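Local structure of pullulanase (Bacillus acidopullulyticus, 2WAN) at residues 527-530 with 531-535; 596-599 with 600-603; 629-632 with 633-637; 775-778 with 779-782; 805-808 with 809-813. The protein hydrolyses the alpha-1,6-glucosidic linkages of pullulan and probably of other branched alpha-glucans. One frame throughout, in Å; residues are numbered along the deposited sequence.

Contact 1. Residues 527-530 with 531-535; sequences GTAR and ITELK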
loop_
_atom_site.group_PDB
_atom_site.type_symbol
_atom_site.label_atom_id
_atom_site.label_comp_id
_atom_site.label_asym_id
_atom_site.label_seq_id
_atom_site.Cartn_x
_atom_site.Cartn_y
_atom_site.Cartn_z
ATOM N N GLY A 527 28.821 -6.903 8.675
ATOM C CA GLY A 527 29.117 -7.214 7.271
ATOM C C GLY A 527 27.957 -7.821 6.509
ATOM O O GLY A 527 26.808 -7.414 6.671
ATOM N N THR A 528 28.271 -8.844 5.714
ATOM C CA THR A 528 27.317 -9.387 4.758
ATOM C C THR A 528 26.626 -10.679 5.191
ATOM O O THR A 528 25.925 -11.277 4.380
ATOM C CB THR A 528 27.968 -9.612 3.381
ATOM O OG1 THR A 528 29.039 -10.565 3.515
ATOM C CG2 THR A 528 28.505 -8.309 2.830
ATOM N N ALA A 529 26.816 -11.129 6.431
ATOM C CA ALA A 529 26.111 -12.340 6.899
ATOM C C ALA A 529 24.602 -12.193 6.729
ATOM O O ALA A 529 23.917 -13.158 6.387
ATOM C CB ALA A 529 26.439 -12.663 8.346
ATOM N N ARG A 530 24.083 -10.993 6.968
ATOM C CA ARG A 530 22.631 -10.765 6.826
ATOM C C ARG A 530 22.142 -11.020 5.393
ATOM O O ARG A 530 21.008 -11.473 5.194
ATOM C CB ARG A 530 22.264 -9.361 7.260
ATOM C CG ARG A 530 22.944 -8.269 6.427
ATOM C CD ARG A 530 22.551 -6.913 6.977
ATOM N NE ARG A 530 23.226 -6.546 8.235
ATOM C CZ ARG A 530 22.762 -5.639 9.092
ATOM N NH1 ARG A 530 21.573 -5.044 8.904
ATOM N NH2 ARG A 530 23.486 -5.328 10.153
ATOM N N ILE A 531 23.005 -10.736 4.412
ATOM C CA ILE A 531 22.668 -10.938 2.996
ATOM C C ILE A 531 22.644 -12.434 2.689
ATOM O O ILE A 531 21.638 -12.953 2.191
ATOM C CB ILE A 531 23.642 -10.190 2.066
ATOM C CG1 ILE A 531 23.602 -8.682 2.364
ATOM C CG2 ILE A 531 23.298 -10.472 0.581
ATOM C CD1 ILE A 531 24.501 -7.820 1.428
ATOM N N THR A 532 23.745 -13.127 3.017
ATOM C CA THR A 532 23.854 -14.555 2.749
ATOM C C THR A 532 22.752 -15.355 3.449
ATOM O O THR A 532 22.159 -16.258 2.851
ATOM C CB THR A 532 25.231 -15.068 3.183
ATOM O OG1 THR A 532 26.222 -14.336 2.443
ATOM C CG2 THR A 532 25.363 -16.574 2.892
ATOM N N GLU A 533 22.464 -15.000 4.703
ATOM C CA GLU A 533 21.506 -15.777 5.483
ATOM C C GLU A 533 20.080 -15.622 5.002
ATOM O O GLU A 533 19.341 -16.592 5.007
ATOM C CB GLU A 533 21.634 -15.501 6.990
ATOM C CG GLU A 533 22.996 -16.058 7.515
ATOM C CD GLU A 533 23.368 -15.584 8.905
ATOM O OE1 GLU A 533 22.511 -15.006 9.597
ATOM O OE2 GLU A 533 24.543 -15.792 9.321
ATOM N N LEU A 534 19.708 -14.423 4.559
ATOM C CA LEU A 534 18.373 -14.241 3.990
ATOM C C LEU A 534 18.268 -14.965 2.656
ATOM O O LEU A 534 17.245 -15.593 2.361
ATOM C CB LEU A 534 18.015 -12.755 3.873
ATOM C CG LEU A 534 16.647 -12.408 3.235
ATOM C CD1 LEU A 534 15.456 -13.153 3.894
ATOM C CD2 LEU A 534 16.394 -10.906 3.226
ATOM N N LYS A 535 19.335 -14.904 1.860
ATOM C CA LYS A 535 19.342 -15.701 0.627
ATOM C C LYS A 535 19.186 -17.185 0.942
ATOM O O LYS A 535 18.504 -17.889 0.205
ATOM C CB LYS A 535 20.616 -15.457 -0.209
ATOM C CG LYS A 535 20.681 -14.082 -0.835
ATOM C CD LYS A 535 22.027 -13.859 -1.566
ATOM C CE LYS A 535 22.005 -12.498 -2.261
ATOM N NZ LYS A 535 23.368 -12.128 -2.777
HETATM O O HOH W 1 28.490 -13.241 3.497
#
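Glu533 runs its extended side chain past the carbonyl of Ala529, one helical turn earlier. Its CB stands 3.3 Å from Ala529 O. CG, set beside its own backbone N by chi1 of -68°, comes to 3.2 Å from Ala529 O, and the carboxylate carbon CD still lies at 3.5 Å from the same oxygen. At the tip, OE2 reaches 3.8 Å from the methyl CB of Ala529, a residue small enough to be passed over by the longer chain; OE2 also bonds to Thr523 OG1 in the preceding loop. Replacing this glutamate by an alanine would probably uncover the Ala529 methyl and leave the Thr523 hydroxyl without its carboxylate mate. All this happens in the first turn of helix 529-543, which leads into strand 547-552 of the catalytic alpha/beta barrel. Glu533 N donates to Ala529 O at 2.9 Å, while Thr528 O takes Thr532 N and, weakly, Ile531 N. Thr528 holds the N-cap position, yet its side chain makes no capping bond. Its OG1 instead meets a water at 2.7 Å, and that water donates to Thr532 OG1, also at 2.7 Å; the Thr532 hydroxyl bonds in addition to Thr414 O. Arg530 sends its guanidinium away from this helical turn, into salt bridges with Glu493 and Glu499 and a hydrogen bond to Pro525 O.

Contact 2. Residues 596-599 with 600-603; sequences HPMA and QKFV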
loop_
_atom_site.group_PDB
_atom_site.type_symbol
_atom_site.label_atom_id
_atom_site.label_comp_id
_atom_site.label_asym_id
_atom_site.label_seq_id
_atom_site.Cartn_x
_atom_site.Cartn_y
_atom_site.Cartn_z
ATOM N N HIS A 596 6.175 12.117 -6.813
ATOM C CA HIS A 596 7.428 12.787 -7.174
ATOM C C HIS A 596 8.258 11.757 -7.934
ATOM O O HIS A 596 8.599 10.721 -7.357
ATOM C CB HIS A 596 8.193 13.243 -5.926
ATOM C CG HIS A 596 7.670 14.496 -5.277
ATOM N ND1 HIS A 596 6.776 15.358 -5.883
ATOM C CD2 HIS A 596 7.957 15.043 -4.075
ATOM C CE1 HIS A 596 6.537 16.382 -5.076
ATOM N NE2 HIS A 596 7.238 16.210 -3.971
ATOM N N PRO A 597 8.583 12.020 -9.216
ATOM C CA PRO A 597 9.242 11.034 -10.094
ATOM C C PRO A 597 10.456 10.291 -9.496
ATOM O O PRO A 597 10.541 9.058 -9.631
ATOM C CB PRO A 597 9.656 11.867 -11.306
ATOM C CG PRO A 597 8.534 12.913 -11.390
ATOM C CD PRO A 597 8.238 13.260 -9.952
ATOM N N MET A 598 11.380 11.014 -8.855
ATOM C CA MET A 598 12.581 10.366 -8.299
ATOM C C MET A 598 12.283 9.556 -7.043
ATOM O O MET A 598 12.997 8.599 -6.740
ATOM C CB MET A 598 13.728 11.360 -8.078
ATOM C CG MET A 598 14.357 11.890 -9.387
ATOM S SD MET A 598 15.063 10.676 -10.514
ATOM C CE MET A 598 16.498 10.128 -9.596
ATOM N N ALA A 599 11.230 9.932 -6.319
ATOM C CA ALA A 599 10.785 9.140 -5.180
ATOM C C ALA A 599 10.151 7.842 -5.717
ATOM O O ALA A 599 10.444 6.730 -5.236
ATOM C CB ALA A 599 9.812 9.943 -4.329
ATOM N N GLN A 600 9.308 7.971 -6.738
ATOM C CA GLN A 600 8.757 6.787 -7.405
ATOM C C GLN A 600 9.873 5.875 -7.943
ATOM O O GLN A 600 9.818 4.652 -7.781
ATOM C CB GLN A 600 7.809 7.193 -8.545
ATOM C CG GLN A 600 7.046 6.009 -9.193
ATOM C CD GLN A 600 6.333 6.441 -10.465
ATOM O OE1 GLN A 600 6.977 6.789 -11.452
ATOM N NE2 GLN A 600 5.002 6.445 -10.433
ATOM N N LYS A 601 10.872 6.470 -8.594
ATOM C CA LYS A 601 12.014 5.700 -9.102
ATOM C C LYS A 601 12.731 4.944 -7.989
ATOM O O LYS A 601 13.140 3.799 -8.201
ATOM C CB LYS A 601 12.997 6.608 -9.854
ATOM C CG LYS A 601 14.276 5.874 -10.311
ATOM C CD LYS A 601 15.198 6.816 -11.076
ATOM C CE LYS A 601 16.577 6.195 -11.352
ATOM N NZ LYS A 601 16.496 4.781 -11.856
ATOM N N PHE A 602 12.858 5.561 -6.808
ATOM C CA PHE A 602 13.493 4.895 -5.683
ATOM C C PHE A 602 12.768 3.584 -5.345
ATOM O O PHE A 602 13.398 2.552 -5.085
ATOM C CB PHE A 602 13.542 5.792 -4.427
ATOM C CG PHE A 602 14.060 5.062 -3.215
ATOM C CD1 PHE A 602 15.431 4.954 -3.006
ATOM C CD2 PHE A 602 13.186 4.402 -2.325
ATOM C CE1 PHE A 602 15.941 4.241 -1.915
ATOM C CE2 PHE A 602 13.697 3.689 -1.240
ATOM C CZ PHE A 602 15.074 3.613 -1.043
ATOM N N VAL A 603 11.442 3.643 -5.320
ATOM C CA VAL A 603 10.646 2.453 -5.018
ATOM C C VAL A 603 10.787 1.418 -6.133
ATOM O O VAL A 603 11.005 0.228 -5.860
ATOM C CB VAL A 603 9.155 2.819 -4.767
ATOM C CG1 VAL A 603 8.300 1.543 -4.557
ATOM C CG2 VAL A 603 9.053 3.726 -3.551
HETATM O O HOH W 2 9.630 7.385 -11.924
#
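Gln600 N donates to His596 O, 2.9 Å away and nearly straight at 170°, across the first turn of helix 597-614, which runs up to strand 618-621 of the catalytic barrel. His596 sits at the N-cap, with its ring stacked on Tyr572 and close to a bound glycerol. Pro597 suits the next place: the opening turn of a helix has no preceding carbonyl to receive its amides, so a residue lacking N-H costs nothing there. Its carbonyl is gripped twice, by Lys601 N at 2.8 Å from Pro597 O and by a water at 3.0 Å. That same water gives its second hydrogen to Gln600 OE1, 2.8 Å away, so the amide of Gln600 is tied to the helix start through solvent. OE1 also takes a bond from Lys634 NZ of helix 629-642, and NE2 has its own partner on that helix; a glutamine, donor and acceptor at once, fits both demands. Phe602 N donates to Met598 O. The ammonium of Lys601 is held by Asp605 and Gly315 O. Alongside the lysine chain, the bends of Met598 at chi2 (-59°) and chi3 (-70°) lay the thioether with SD and CE each 3.9 Å from Lys601 CD.

Contact 3. Residues 629-632 with 633-637; sequences KDTM and AKISN. With ACT (acetate ion), chain O.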
loop_
_atom_site.group_PDB
_atom_site.type_symbol
_atom_site.label_atom_id
_atom_site.label_comp_id
_atom_site.label_asym_id
_atom_site.label_seq_id
_atom_site.Cartn_x
_atom_site.Cartn_y
_atom_site.Cartn_z
ATOM N N LYS A 629 -2.307 4.658 -7.675
ATOM C CA LYS A 629 -2.596 3.816 -8.848
ATOM C C LYS A 629 -1.491 3.830 -9.885
ATOM O O LYS A 629 -1.074 2.776 -10.351
ATOM C CB LYS A 629 -3.909 4.235 -9.530
ATOM C CG LYS A 629 -5.165 3.818 -8.811
ATOM C CD LYS A 629 -6.374 4.606 -9.330
ATOM C CE LYS A 629 -6.781 4.190 -10.726
ATOM N NZ LYS A 629 -8.063 4.880 -11.110
ATOM N N ASP A 630 -1.025 5.026 -10.257
ATOM C CA ASP A 630 -0.018 5.156 -11.293
ATOM C C ASP A 630 1.257 4.421 -10.918
ATOM O O ASP A 630 1.839 3.705 -11.733
ATOM C CB ASP A 630 0.264 6.638 -11.575
ATOM C CG ASP A 630 -0.889 7.316 -12.323
ATOM O OD1 ASP A 630 -1.852 6.624 -12.713
ATOM O OD2 ASP A 630 -0.823 8.549 -12.521
ATOM N N THR A 631 1.656 4.577 -9.661
ATOM C CA THR A 631 2.832 3.889 -9.133
ATOM C C THR A 631 2.671 2.363 -9.112
ATOM O O THR A 631 3.572 1.638 -9.540
ATOM C CB THR A 631 3.200 4.441 -7.747
ATOM O OG1 THR A 631 3.571 5.824 -7.887
ATOM C CG2 THR A 631 4.378 3.672 -7.111
ATOM N N MET A 632 1.525 1.874 -8.639
ATOM C CA MET A 632 1.297 0.422 -8.592
ATOM C C MET A 632 1.236 -0.209 -9.987
ATOM O O MET A 632 1.676 -1.331 -10.194
ATOM C CB MET A 632 0.026 0.081 -7.809
ATOM C CG MET A 632 0.075 0.380 -6.306
ATOM S SD MET A 632 1.593 -0.165 -5.482
ATOM C CE MET A 632 1.739 -1.859 -5.992
ATOM N N ALA A 633 0.657 0.522 -10.937
ATOM C CA ALA A 633 0.645 0.068 -12.315
ATOM C C ALA A 633 2.080 -0.093 -12.819
ATOM O O ALA A 633 2.396 -1.065 -13.499
ATOM C CB ALA A 633 -0.151 1.056 -13.191
ATOM N N LYS A 634 2.950 0.862 -12.484
ATOM C CA LYS A 634 4.346 0.789 -12.946
ATOM C C LYS A 634 5.122 -0.336 -12.271
ATOM O O LYS A 634 5.916 -1.026 -12.923
ATOM C CB LYS A 634 5.078 2.110 -12.758
ATOM C CG LYS A 634 4.656 3.201 -13.716
ATOM C CD LYS A 634 5.484 4.453 -13.465
ATOM C CE LYS A 634 5.256 5.496 -14.541
ATOM N NZ LYS A 634 6.068 6.702 -14.219
ATOM N N ILE A 635 4.915 -0.501 -10.962
ATOM C CA ILE A 635 5.515 -1.618 -10.239
ATOM C C ILE A 635 5.103 -2.937 -10.890
ATOM O O ILE A 635 5.954 -3.782 -11.212
ATOM C CB ILE A 635 5.134 -1.600 -8.738
ATOM C CG1 ILE A 635 5.856 -0.446 -8.028
ATOM C CG2 ILE A 635 5.434 -2.982 -8.063
ATOM C CD1 ILE A 635 5.371 -0.183 -6.603
ATOM N N SER A 636 3.798 -3.117 -11.086
ATOM C CA SER A 636 3.275 -4.342 -11.696
ATOM C C SER A 636 3.867 -4.566 -13.093
ATOM O O SER A 636 4.371 -5.650 -13.400
ATOM C CB SER A 636 1.736 -4.290 -11.747
ATOM O OG SER A 636 1.224 -5.445 -12.389
ATOM N N ASN A 637 3.836 -3.534 -13.935
ATOM C CA ASN A 637 4.366 -3.661 -15.295
ATOM C C ASN A 637 5.860 -4.008 -15.340
ATOM O O ASN A 637 6.271 -4.866 -16.118
ATOM C CB ASN A 637 4.050 -2.402 -16.114
ATOM C CG ASN A 637 2.560 -2.258 -16.421
ATOM O OD1 ASN A 637 1.777 -3.183 -16.218
ATOM N ND2 ASN A 637 2.165 -1.085 -16.898
HETATM C C ACT O . 0.600 8.080 -7.729
HETATM O O ACT O . 0.925 6.943 -8.162
HETATM O OXT ACT O . -0.519 8.537 -8.049
HETATM C CH3 ACT O . 1.491 8.872 -6.844
#
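Ile635 CD1 touches two side chains of the preceding turn, 3.9 Å from Met632 SD and 4.0 Å from Thr631 CG2. Met632 runs beside the isoleucine and points the same way; its bends at chi2 and chi3 curl the flexible thioether so that CE also borders Ile635 CD1. Thr631 crosses the isoleucine at a slant, offering its methyl while its OG1 turns to a bound acetate. The backbone fixes this grouping: Ile635 N donates to Thr631 O at 2.9 Å, and Ile635 CG1, placed beside its own N by chi1 of -71°, rests 3.4 Å from that carbonyl oxygen. Ala633, a slim residue for a partly covered position, sets its CB 3.4 Å from Lys629 O.

Threonine serves both sides of the contact. Its OG1, beside the backbone N at chi1 of -64°, donates to one oxygen of the acetate at 2.9 Å from Thr631 OG1, and Thr631 N donates to the same acetate oxygen, also at 2.9 Å. An anion here, at the N-terminal turn, would probably be helped by the helix dipole, although the acetate itself probably came from the crystallisation liquor. Gln600 NE2 bonds to the same hydroxyl, and Gln664 OE1 receives Asp630 N. The helix is the crossover of the beta-alpha-beta unit made with strands 618-621 and 647-650: Met632 and Ile635 lie on Phe621 of the first strand, while Ile635 also meets Val603 and Leu604 of the neighbouring helix 597-614.

Contact 4. Residues 775-778 with 779-782; sequences FMQG and GEEM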
loop_
_atom_site.group_PDB
_atom_site.type_symbol
_atom_site.label_atom_id
_atom_site.label_comp_id
_atom_site.label_asym_id
_atom_site.label_seq_id
_atom_site.Cartn_x
_atom_site.Cartn_y
_atom_site.Cartn_z
ATOM N N PHE A 775 -5.364 -16.354 1.972
ATOM C CA PHE A 775 -4.266 -15.888 2.828
ATOM C C PHE A 775 -4.632 -16.292 4.238
ATOM O O PHE A 775 -5.825 -16.215 4.620
ATOM C CB PHE A 775 -4.203 -14.344 2.741
ATOM C CG PHE A 775 -3.333 -13.684 3.795
ATOM C CD1 PHE A 775 -2.043 -13.245 3.486
ATOM C CD2 PHE A 775 -3.820 -13.464 5.084
ATOM C CE1 PHE A 775 -1.256 -12.593 4.447
ATOM C CE2 PHE A 775 -3.040 -12.836 6.047
ATOM C CZ PHE A 775 -1.745 -12.414 5.732
ATOM N N MET A 776 -3.632 -16.708 5.012
ATOM C CA MET A 776 -3.858 -17.000 6.441
ATOM C C MET A 776 -2.718 -16.448 7.283
ATOM O O MET A 776 -1.550 -16.418 6.840
ATOM C CB MET A 776 -4.014 -18.511 6.674
ATOM C CG MET A 776 -2.765 -19.341 6.322
ATOM S SD MET A 776 -2.908 -21.109 6.615
ATOM C CE MET A 776 -2.875 -21.163 8.413
ATOM N N GLN A 777 -3.058 -16.011 8.498
ATOM C CA GLN A 777 -2.034 -15.655 9.472
ATOM C C GLN A 777 -1.354 -16.941 9.943
ATOM O O GLN A 777 -2.009 -17.863 10.414
ATOM C CB GLN A 777 -2.647 -14.951 10.688
ATOM C CG GLN A 777 -1.547 -14.457 11.660
ATOM C CD GLN A 777 -2.042 -13.784 12.932
ATOM O OE1 GLN A 777 -1.232 -13.208 13.659
ATOM N NE2 GLN A 777 -3.350 -13.868 13.229
ATOM N N GLY A 778 -0.034 -17.008 9.804
ATOM C CA GLY A 778 0.700 -18.196 10.247
ATOM C C GLY A 778 0.401 -18.516 11.707
ATOM O O GLY A 778 0.370 -17.640 12.555
ATOM N N GLY A 779 0.141 -19.781 11.984
ATOM C CA GLY A 779 -0.121 -20.209 13.352
ATOM C C GLY A 779 -1.590 -20.385 13.635
ATOM O O GLY A 779 -1.947 -20.980 14.637
ATOM N N GLU A 780 -2.463 -19.901 12.755
ATOM C CA GLU A 780 -3.905 -20.116 12.994
ATOM C C GLU A 780 -4.262 -21.612 12.987
ATOM O O GLU A 780 -5.222 -22.029 13.656
ATOM C CB GLU A 780 -4.773 -19.346 11.982
ATOM C CG GLU A 780 -4.644 -17.813 12.002
ATOM C CD GLU A 780 -5.027 -17.157 13.326
ATOM O OE1 GLU A 780 -4.370 -17.390 14.369
ATOM O OE2 GLU A 780 -5.975 -16.358 13.288
ATOM N N GLU A 781 -3.476 -22.407 12.253
ATOM C CA GLU A 781 -3.656 -23.866 12.143
ATOM C C GLU A 781 -3.358 -24.590 13.464
ATOM O O GLU A 781 -3.677 -25.763 13.596
ATOM C CB GLU A 781 -2.785 -24.426 11.004
ATOM C CG GLU A 781 -1.279 -24.458 11.317
ATOM C CD GLU A 781 -0.536 -23.116 11.203
ATOM O OE1 GLU A 781 -1.128 -22.058 10.867
ATOM O OE2 GLU A 781 0.690 -23.151 11.426
ATOM N N MET A 782 -2.753 -23.887 14.430
ATOM C CA MET A 782 -2.570 -24.438 15.770
ATOM C C MET A 782 -3.160 -23.549 16.871
ATOM O O MET A 782 -2.713 -23.598 18.032
ATOM C CB MET A 782 -1.086 -24.743 16.027
ATOM C CG MET A 782 -0.152 -23.515 15.941
ATOM S SD MET A 782 1.558 -24.043 16.235
ATOM C CE MET A 782 2.426 -22.525 15.869
HETATM O O HOH W 3 -1.722 -17.019 14.399
#
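Met776 brings its methyl CE to 3.1 Å from Glu781 OE1, the two side chains crossing at about a right angle. These two residues flank a type II beta turn from Gln777 to Glu780 at the end of a barrel strand, and this is the tightly packed part of the contact. Glu781 bends back at chi2, and its OE1 thereby receives Gly779 N at 2.8 Å, on the syn side but 28° out of the carboxylate plane. The turn bond itself, Glu780 N to Gln777 O, measures 3.1 Å, and Glu780 CG presses equally close, 3.1 Å from that same Gln777 oxygen. Glycine suits position 779: at its positive phi, a CB would clash with Gly778 O. Unbranched Met776 can thread its slim, flexible end toward the glutamate.

The other side is looser. Gln777 NE2 and Glu780 OE2 stay 3.6 Å apart, without a hydrogen bond, their amide and carboxylate planes turned 50° from each other. A water fills in beside them, donating to Gly778 O and to Glu780 OE1. The polar ends are held from outside: Glu780 OE2 by Thr733 OG1 and Leu740 N, Glu781 OE2 by Tyr436 OH, and Gln777 OE1 by Arg784. Strand 773-777, the last of the eight, pairs with the first, 435-438, and so closes the barrel; helix 811-826 covers Met776 and Glu781 through Phe817, while Phe768 of helix 753-769 meets Met776.

Contact 5. Residues 805-808 with 809-813; sequences SRKA and QFKDV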
loop_
_atom_site.group_PDB
_atom_site.type_symbol
_atom_site.label_atom_id
_atom_site.label_comp_id
_atom_site.label_asym_id
_atom_site.label_seq_id
_atom_site.Cartn_x
_atom_site.Cartn_y
_atom_site.Cartn_z
ATOM N N SER A 805 4.051 -26.262 21.019
ATOM C CA SER A 805 3.223 -27.174 21.806
ATOM C C SER A 805 1.754 -27.130 21.379
ATOM O O SER A 805 1.025 -28.103 21.574
ATOM C CB SER A 805 3.330 -26.892 23.330
ATOM O OG SER A 805 2.581 -25.762 23.726
ATOM N N ARG A 806 1.312 -26.009 20.816
ATOM C CA ARG A 806 -0.092 -25.905 20.392
ATOM C C ARG A 806 -0.374 -26.723 19.136
ATOM O O ARG A 806 -1.509 -27.141 18.891
ATOM C CB ARG A 806 -0.507 -24.450 20.222
ATOM C CG ARG A 806 -0.538 -23.740 21.580
ATOM C CD ARG A 806 -0.983 -22.322 21.491
ATOM N NE ARG A 806 -2.433 -22.132 21.323
ATOM C CZ ARG A 806 -3.344 -22.144 22.299
ATOM N NH1 ARG A 806 -3.014 -22.381 23.576
ATOM N NH2 ARG A 806 -4.604 -21.893 22.002
ATOM N N LYS A 807 0.657 -26.968 18.331
ATOM C CA LYS A 807 0.471 -27.934 17.247
ATOM C C LYS A 807 0.261 -29.364 17.767
ATOM O O LYS A 807 -0.524 -30.117 17.185
ATOM C CB LYS A 807 1.619 -27.878 16.224
ATOM C CG LYS A 807 1.518 -28.967 15.113
ATOM C CD LYS A 807 2.604 -28.780 14.031
ATOM C CE LYS A 807 2.464 -29.886 12.992
ATOM N NZ LYS A 807 3.516 -29.712 11.929
ATOM N N ALA A 808 0.948 -29.736 18.849
ATOM C CA ALA A 808 0.721 -31.029 19.471
ATOM C C ALA A 808 -0.696 -31.071 20.075
ATOM O O ALA A 808 -1.450 -32.030 19.869
ATOM C CB ALA A 808 1.774 -31.280 20.547
ATOM N N GLN A 809 -1.053 -29.990 20.758
ATOM C CA GLN A 809 -2.336 -29.903 21.456
ATOM C C GLN A 809 -3.517 -29.915 20.492
ATOM O O GLN A 809 -4.576 -30.504 20.791
ATOM C CB GLN A 809 -2.369 -28.618 22.280
ATOM C CG GLN A 809 -3.679 -28.426 23.071
ATOM C CD GLN A 809 -3.600 -27.298 24.070
ATOM O OE1 GLN A 809 -2.735 -26.420 23.985
ATOM N NE2 GLN A 809 -4.516 -27.310 25.037
ATOM N N PHE A 810 -3.344 -29.233 19.353
ATOM C CA PHE A 810 -4.422 -29.085 18.387
ATOM C C PHE A 810 -4.088 -29.702 17.041
ATOM O O PHE A 810 -4.396 -29.137 15.997
ATOM C CB PHE A 810 -4.839 -27.613 18.268
ATOM C CG PHE A 810 -5.352 -27.031 19.583
ATOM C CD1 PHE A 810 -6.566 -27.458 20.112
ATOM C CD2 PHE A 810 -4.590 -26.106 20.299
ATOM C CE1 PHE A 810 -7.043 -26.943 21.336
ATOM C CE2 PHE A 810 -5.043 -25.586 21.531
ATOM C CZ PHE A 810 -6.269 -26.009 22.047
ATOM N N LYS A 811 -3.482 -30.886 17.088
ATOM C CA LYS A 811 -3.071 -31.580 15.875
ATOM C C LYS A 811 -4.257 -31.865 14.949
ATOM O O LYS A 811 -4.110 -31.824 13.733
ATOM C CB LYS A 811 -2.310 -32.869 16.204
ATOM C CG LYS A 811 -1.609 -33.504 14.991
ATOM C CD LYS A 811 -0.487 -32.592 14.468
ATOM C CE LYS A 811 -0.036 -32.951 13.077
ATOM N NZ LYS A 811 0.164 -34.385 12.841
ATOM N N ASP A 812 -5.434 -32.151 15.511
ATOM C CA ASP A 812 -6.609 -32.361 14.657
ATOM C C ASP A 812 -6.951 -31.087 13.863
ATOM O O ASP A 812 -7.320 -31.160 12.684
ATOM C CB ASP A 812 -7.837 -32.784 15.495
ATOM C CG ASP A 812 -7.781 -34.220 15.941
ATOM O OD1 ASP A 812 -6.984 -35.001 15.384
ATOM O OD2 ASP A 812 -8.558 -34.566 16.879
ATOM N N VAL A 813 -6.835 -29.920 14.503
ATOM C CA VAL A 813 -7.051 -28.649 13.811
ATOM C C VAL A 813 -6.002 -28.458 12.710
ATOM O O VAL A 813 -6.339 -28.150 11.565
ATOM C CB VAL A 813 -6.963 -27.455 14.762
ATOM C CG1 VAL A 813 -7.139 -26.135 13.967
ATOM C CG2 VAL A 813 -8.023 -27.603 15.880
HETATM O O HOH W 4 -0.025 -25.867 24.613
HETATM O O HOH W 5 -3.781 -33.303 20.085
#
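The break between helices 805-809 and 811-826, the latter following the last strand of the catalytic barrel, sets Phe810 beside Arg806. Phe810 N still donates to Arg806 O at 2.8 Å, but the residue then leaves helical geometry and takes the N-cap position of the next helix. Its ring and the guanidinium run side by side without stacking, their planes 54° apart. Ring atom CE2 lies over one guanidinium face, 3.7 Å from Arg806 NH2, while Gln809 CG covers a ring face near the rim. Phe810 CG lies beside the backbone N (chi1 -61°), which brings ring atom CD2 to 3.5 Å from Arg806 O, where CB already rests. A serine in place of the phenylalanine would probably open a gap beside the guanidinium face that CE2 now covers. Arg806 NE bonds to Leu783 O. Gln809 reaches back through a water to Ser805: the water donates to Gln809 OE1 and to Ser805 OG, each at 2.8 Å. Lys807 and Lys811 lie side by side and point the same way. Lys807 NZ bonds to Lys472 O and forms a salt bridge with Glu480, and its methylene CE packs 4.0 Å from Lys811 CE.

In the fold
The five contacts follow in series along the chain, all in or beside the eight-stranded catalytic barrel. Contacts 1, 2 and 3 each lie at the start of a helix leading to the next barrel strand: 529-543 before 547-552, 597-614 before 618-621, and 629-642 before 647-650. Contact 4 ends strand 773-777, and contact 5, farther along, spans the break between helices 805-809 and 811-826. They form two touching pairs: 2 and 3, centres 12 Å apart, and 4 and 5, centres 13 Å apart, where Met782 packs on Arg806 and Lys807. Contact 1 stands apart, at least 27 Å from every other centre. Neighbouring barrel elements thus bind directly; contacts 2 and 5 are farthest apart, 47 Å between centres.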